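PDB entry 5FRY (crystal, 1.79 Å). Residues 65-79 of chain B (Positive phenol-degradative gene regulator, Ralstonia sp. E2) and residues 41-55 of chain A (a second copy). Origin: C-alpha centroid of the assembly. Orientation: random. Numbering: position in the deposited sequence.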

# COMPACT_ATOMS: atom_id res chain seq x y z
N GLY B 65 15.48 -5.88 0.64
CA GLY B 65 15.85 -4.85 1.59
C GLY B 65 14.86 -3.71 1.53
O GLY B 65 14.38 -3.24 2.56
N LEU B 66 14.55 -3.26 0.31
CA LEU B 66 13.55 -2.21 0.11
C LEU B 66 12.23 -2.55 0.82
O LEU B 66 11.64 -1.70 1.49
CB LEU B 66 13.31 -2.00 -1.39
CG LEU B 66 14.53 -1.52 -2.18
CD1 LEU B 66 14.29 -1.59 -3.69
CD2 LEU B 66 14.91 -0.12 -1.74
N PHE B 67 11.77 -3.79 0.69
CA PHE B 67 10.50 -4.15 1.30
C PHE B 67 10.58 -4.29 2.81
O PHE B 67 9.68 -3.82 3.50
CB PHE B 67 9.94 -5.42 0.67
CG PHE B 67 9.16 -5.14 -0.58
CD1 PHE B 67 7.88 -4.62 -0.50
CD2 PHE B 67 9.74 -5.31 -1.83
CE1 PHE B 67 7.17 -4.33 -1.65
CE2 PHE B 67 9.03 -5.03 -2.98
CZ PHE B 67 7.74 -4.52 -2.88
N MET B 68 11.63 -4.92 3.33
CA MET B 68 11.83 -5.05 4.78
C MET B 68 11.86 -3.69 5.45
O MET B 68 11.34 -3.51 6.57
CB MET B 68 13.13 -5.79 5.11
CG MET B 68 13.07 -7.28 4.92
SD MET B 68 14.70 -8.01 5.04
CE MET B 68 15.02 -7.85 6.81
N ARG B 69 12.49 -2.74 4.76
CA ARG B 69 12.65 -1.39 5.27
C ARG B 69 11.30 -0.67 5.25
O ARG B 69 10.99 0.05 6.18
CB ARG B 69 13.69 -0.60 4.47
CG ARG B 69 15.15 -0.88 4.88
CD ARG B 69 16.13 0.05 4.15
NE ARG B 69 16.16 -0.18 2.70
CZ ARG B 69 16.94 -1.08 2.11
NH1 ARG B 69 17.74 -1.86 2.83
NH2 ARG B 69 16.91 -1.23 0.79
N MET B 70 10.51 -0.89 4.21
CA MET B 70 9.18 -0.29 4.12
C MET B 70 8.29 -0.77 5.28
O MET B 70 7.57 -0.00 5.92
CB MET B 70 8.56 -0.64 2.77
CG MET B 70 7.33 0.12 2.42
SD MET B 70 6.75 -0.34 0.81
CE MET B 70 6.09 1.24 0.30
N GLY B 71 8.37 -2.07 5.53
CA GLY B 71 7.64 -2.71 6.61
C GLY B 71 8.13 -2.18 7.94
O GLY B 71 7.33 -1.95 8.85
N PHE B 72 9.44 -1.97 8.06
CA PHE B 72 10.02 -1.42 9.30
C PHE B 72 9.35 -0.09 9.65
O PHE B 72 8.90 0.13 10.78
CB PHE B 72 11.55 -1.23 9.15
CG PHE B 72 12.25 -0.71 10.39
CD1 PHE B 72 12.74 -1.59 11.34
CD2 PHE B 72 12.44 0.65 10.58
CE1 PHE B 72 13.39 -1.12 12.48
CE2 PHE B 72 13.09 1.13 11.71
CZ PHE B 72 13.57 0.24 12.66
N HIS B 73 9.26 0.79 8.66
CA HIS B 73 8.71 2.12 8.89
C HIS B 73 7.25 2.04 9.28
O HIS B 73 6.80 2.78 10.15
CB HIS B 73 8.89 3.01 7.65
CG HIS B 73 10.31 3.39 7.36
ND1 HIS B 73 10.97 4.39 8.06
CD2 HIS B 73 11.20 2.93 6.45
CE1 HIS B 73 12.20 4.51 7.59
NE2 HIS B 73 12.37 3.63 6.62
N SER B 74 6.49 1.15 8.64
CA SER B 74 5.13 0.84 9.10
C SER B 74 5.12 0.43 10.57
O SER B 74 4.31 0.92 11.35
CB SER B 74 4.52 -0.29 8.28
OG SER B 74 4.03 0.16 7.04
N GLY B 75 6.00 -0.50 10.92
CA GLY B 75 6.05 -1.03 12.27
C GLY B 75 6.33 0.08 13.27
O GLY B 75 5.67 0.20 14.29
N VAL B 76 7.30 0.93 12.97
CA VAL B 76 7.61 1.98 13.92
C VAL B 76 6.42 2.89 14.14
O VAL B 76 6.17 3.31 15.27
CB VAL B 76 8.81 2.82 13.47
CG1 VAL B 76 9.06 3.93 14.47
CG2 VAL B 76 10.02 1.92 13.36
N ARG B 77 5.66 3.20 13.09
CA ARG B 77 4.52 4.10 13.24
C ARG B 77 3.42 3.46 14.08
O ARG B 77 2.78 4.14 14.88
CB ARG B 77 3.94 4.51 11.88
CG ARG B 77 4.96 4.97 10.87
CD ARG B 77 5.50 6.36 11.14
NE ARG B 77 6.15 6.88 9.94
CZ ARG B 77 7.37 6.52 9.54
NH1 ARG B 77 8.07 5.65 10.26
NH2 ARG B 77 7.89 7.03 8.43
N ASP B 78 3.22 2.16 13.92
CA ASP B 78 2.17 1.48 14.65
C ASP B 78 2.55 1.36 16.12
O ASP B 78 1.69 1.39 16.99
CB ASP B 78 1.86 0.11 14.04
CG ASP B 78 0.91 0.20 12.84
OD1 ASP B 78 0.33 1.29 12.61
OD2 ASP B 78 0.72 -0.84 12.15
N ALA B 79 3.85 1.25 16.40
CA ALA B 79 4.34 1.27 17.78
C ALA B 79 4.04 2.61 18.46
O ALA B 79 3.77 2.65 19.67
CB ALA B 79 5.81 0.99 17.82
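Chain A, residues 41-55: LLHTAALGALRKELV

Chain B contributes a segment of a longer helix, residues 65-79, which begins earlier and continues later in the chain, with phi/psi values near -60/-40 and an unbroken series of i to i+4 backbone hydrogen bonds from Arg B69 N to Gly B65 O onward. Chain A reaches it first as the end of a strand that begins earlier, residues 41-43 (Leu A42 at -126/134), and then as a helix from Thr A44 to Val A55 that continues beyond. His A43 occupies the N-cap position, where phi/psi of -64/128 still belongs to the strand. The two helices run roughly antiparallel: their N-to-C directions differ by 148° and their axes approach to 8.3 Å, so early residues of chain B meet late residues of chain A. The strand lies nearly perpendicular to the chain B helix, at 87° and 8.9 Å. Together the stretches bury 767 Å².

Leu B66 starts the contact. Leu B66 CB lies 3.9 Å from Leu A50 CD1, and Leu B66 CD1 lies 4.0 Å from Leu A54 CD2, both apolar packing distances. One turn on, Arg B69 points toward chain A and forms a salt bridge, with NE 2.8 Å from Glu A53 OE2; the carboxylate oxygen sits at the guanidinium edge, near its plane, where the N-H can reach it. The O of water 1 lies 3.2 Å from Glu A53 OE2 and 2.8 Å from Leu B66 O, donating to both.

Met B70 marks the closest backbone register, its CA 5.3 Å from Ala A46 CA. With chi1 and chi2 both t and chi3 off its wells at -147°, the side chain extends so that Met B70 CE reaches Leu A50 CB at 3.4 Å and Leu A47 CD2 at 3.1 Å, the latter tight for two carbons; Met B70 CG lies 4.1 Å from Ala A46 CB. The small alanine side chain faces chain B at this close approach.

His B73 presents a ring face to Ala A49: Ala A49 CB lies 4.0 Å from the centroid of the His B73 ring and 25° off its normal, a CH-pi contact. The O of water 2 lies 3.0 Å from His B73 NE2 and 2.5 Å from Glu A53 OE2, joining the two.

Ser B74 engages the ring of His A43: His A43 ND1 donates to Ser B74 OG at 2.9 Å, but the 118° angle makes this bond weak. Arg B77 turns toward chain A, with Arg B77 NE 3.6 Å from Ala A45 CB and Arg B77 CB 4.2 Å from His A43 CD2. Asp B78, one turn after Ser B74, engages the same ring: His A43 NE2 donates to Asp B78 OD1 at 2.7 Å and 164°, a well-aligned bond at the ring edge. Both ring nitrogens thus act as donors.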

# COMPACT_ATOMS: atom_id res chain seq x y z
N LEU A 41 -4.11 -2.37 4.09
CA LEU A 41 -3.97 -0.97 4.54
C LEU A 41 -2.49 -0.69 4.71
O LEU A 41 -1.82 -1.40 5.47
CB LEU A 41 -4.70 -0.72 5.86
CG LEU A 41 -6.23 -0.69 5.85
CD1 LEU A 41 -6.76 -0.99 7.25
CD2 LEU A 41 -6.76 0.62 5.33
N LEU A 42 -1.99 0.33 4.03
CA LEU A 42 -0.56 0.62 4.07
C LEU A 42 -0.34 2.06 4.49
O LEU A 42 -1.01 2.92 4.00
CB LEU A 42 0.08 0.35 2.70
CG LEU A 42 1.60 0.51 2.63
CD1 LEU A 42 2.28 -0.48 3.55
CD2 LEU A 42 2.06 0.30 1.18
N HIS A 43 0.60 2.31 5.41
CA HIS A 43 0.89 3.67 5.89
C HIS A 43 1.43 4.53 4.74
O HIS A 43 2.36 4.12 4.05
CB HIS A 43 1.89 3.62 7.03
CG HIS A 43 1.51 2.68 8.14
ND1 HIS A 43 1.56 1.31 7.99
CD2 HIS A 43 1.03 2.91 9.38
CE1 HIS A 43 1.15 0.73 9.11
NE2 HIS A 43 0.82 1.68 9.97
N THR A 44 0.85 5.69 4.51
CA THR A 44 1.35 6.51 3.42
C THR A 44 2.81 6.86 3.68
O THR A 44 3.57 7.03 2.76
CB THR A 44 0.53 7.79 3.25
OG1 THR A 44 0.66 8.58 4.44
CG2 THR A 44 -0.93 7.44 3.02
N ALA A 45 3.21 6.91 4.96
CA ALA A 45 4.59 7.24 5.28
C ALA A 45 5.54 6.09 4.94
O ALA A 45 6.71 6.31 4.62
CB ALA A 45 4.71 7.61 6.75
N ALA A 46 5.03 4.87 4.99
CA ALA A 46 5.79 3.72 4.52
C ALA A 46 5.99 3.77 3.00
O ALA A 46 7.05 3.43 2.48
CB ALA A 46 5.08 2.44 4.92
N LEU A 47 4.96 4.20 2.28
CA LEU A 47 5.10 4.31 0.84
C LEU A 47 6.09 5.42 0.50
O LEU A 47 6.90 5.29 -0.42
CB LEU A 47 3.74 4.57 0.18
CG LEU A 47 3.17 3.39 -0.61
CD1 LEU A 47 1.89 3.76 -1.32
CD2 LEU A 47 4.19 2.84 -1.59
N GLY A 48 6.02 6.52 1.24
CA GLY A 48 6.93 7.63 1.04
C GLY A 48 8.38 7.19 1.20
O GLY A 48 9.24 7.55 0.39
N ALA A 49 8.64 6.39 2.23
CA ALA A 49 9.99 5.87 2.48
C ALA A 49 10.51 5.12 1.26
O ALA A 49 11.61 5.40 0.76
CB ALA A 49 9.99 4.97 3.70
N LEU A 50 9.73 4.16 0.75
CA LEU A 50 10.15 3.42 -0.43
C LEU A 50 10.32 4.34 -1.65
O LEU A 50 11.20 4.11 -2.46
CB LEU A 50 9.14 2.32 -0.78
CG LEU A 50 9.37 1.62 -2.11
CD1 LEU A 50 10.62 0.74 -2.11
CD2 LEU A 50 8.13 0.81 -2.51
N ARG A 51 9.48 5.36 -1.76
CA ARG A 51 9.57 6.31 -2.87
C ARG A 51 10.89 7.05 -2.86
O ARG A 51 11.51 7.27 -3.91
CB ARG A 51 8.44 7.33 -2.83
CG ARG A 51 8.64 8.44 -3.87
CD ARG A 51 7.60 9.51 -3.78
NE ARG A 51 6.33 9.03 -4.30
CZ ARG A 51 5.62 9.63 -5.24
NH1 ARG A 51 6.02 10.77 -5.80
NH2 ARG A 51 4.48 9.07 -5.62
N LYS A 52 11.29 7.46 -1.67
CA LYS A 52 12.55 8.16 -1.46
C LYS A 52 13.75 7.31 -1.86
O LYS A 52 14.65 7.78 -2.56
CB LYS A 52 12.68 8.57 -0.01
CG LYS A 52 14.00 9.24 0.28
CD LYS A 52 13.80 10.50 1.08
CE LYS A 52 15.13 11.16 1.41
NZ LYS A 52 15.02 11.92 2.68
N GLU A 53 13.76 6.05 -1.43
CA GLU A 53 14.83 5.13 -1.80
C GLU A 53 14.86 4.84 -3.30
O GLU A 53 15.93 4.73 -3.89
CB GLU A 53 14.71 3.82 -1.02
CG GLU A 53 14.96 3.96 0.48
CD GLU A 53 15.46 2.67 1.10
OE1 GLU A 53 16.40 2.05 0.54
OE2 GLU A 53 14.91 2.25 2.15
N LEU A 54 13.69 4.71 -3.92
CA LEU A 54 13.64 4.45 -5.35
C LEU A 54 14.12 5.64 -6.17
O LEU A 54 14.77 5.46 -7.20
CB LEU A 54 12.23 4.05 -5.79
CG LEU A 54 11.79 2.65 -5.36
CD1 LEU A 54 10.47 2.31 -5.99
CD2 LEU A 54 12.84 1.59 -5.71
N VAL A 55 13.82 6.86 -5.72
CA VAL A 55 14.27 8.04 -6.44
C VAL A 55 15.78 8.18 -6.28
O VAL A 55 16.52 8.15 -7.26
CB VAL A 55 13.58 9.33 -5.95
CG1 VAL A 55 14.22 10.56 -6.58
CG2 VAL A 55 12.08 9.28 -6.25
O HOH W 1 12.09 1.09 1.29
O HOH W 2 13.73 3.58 3.92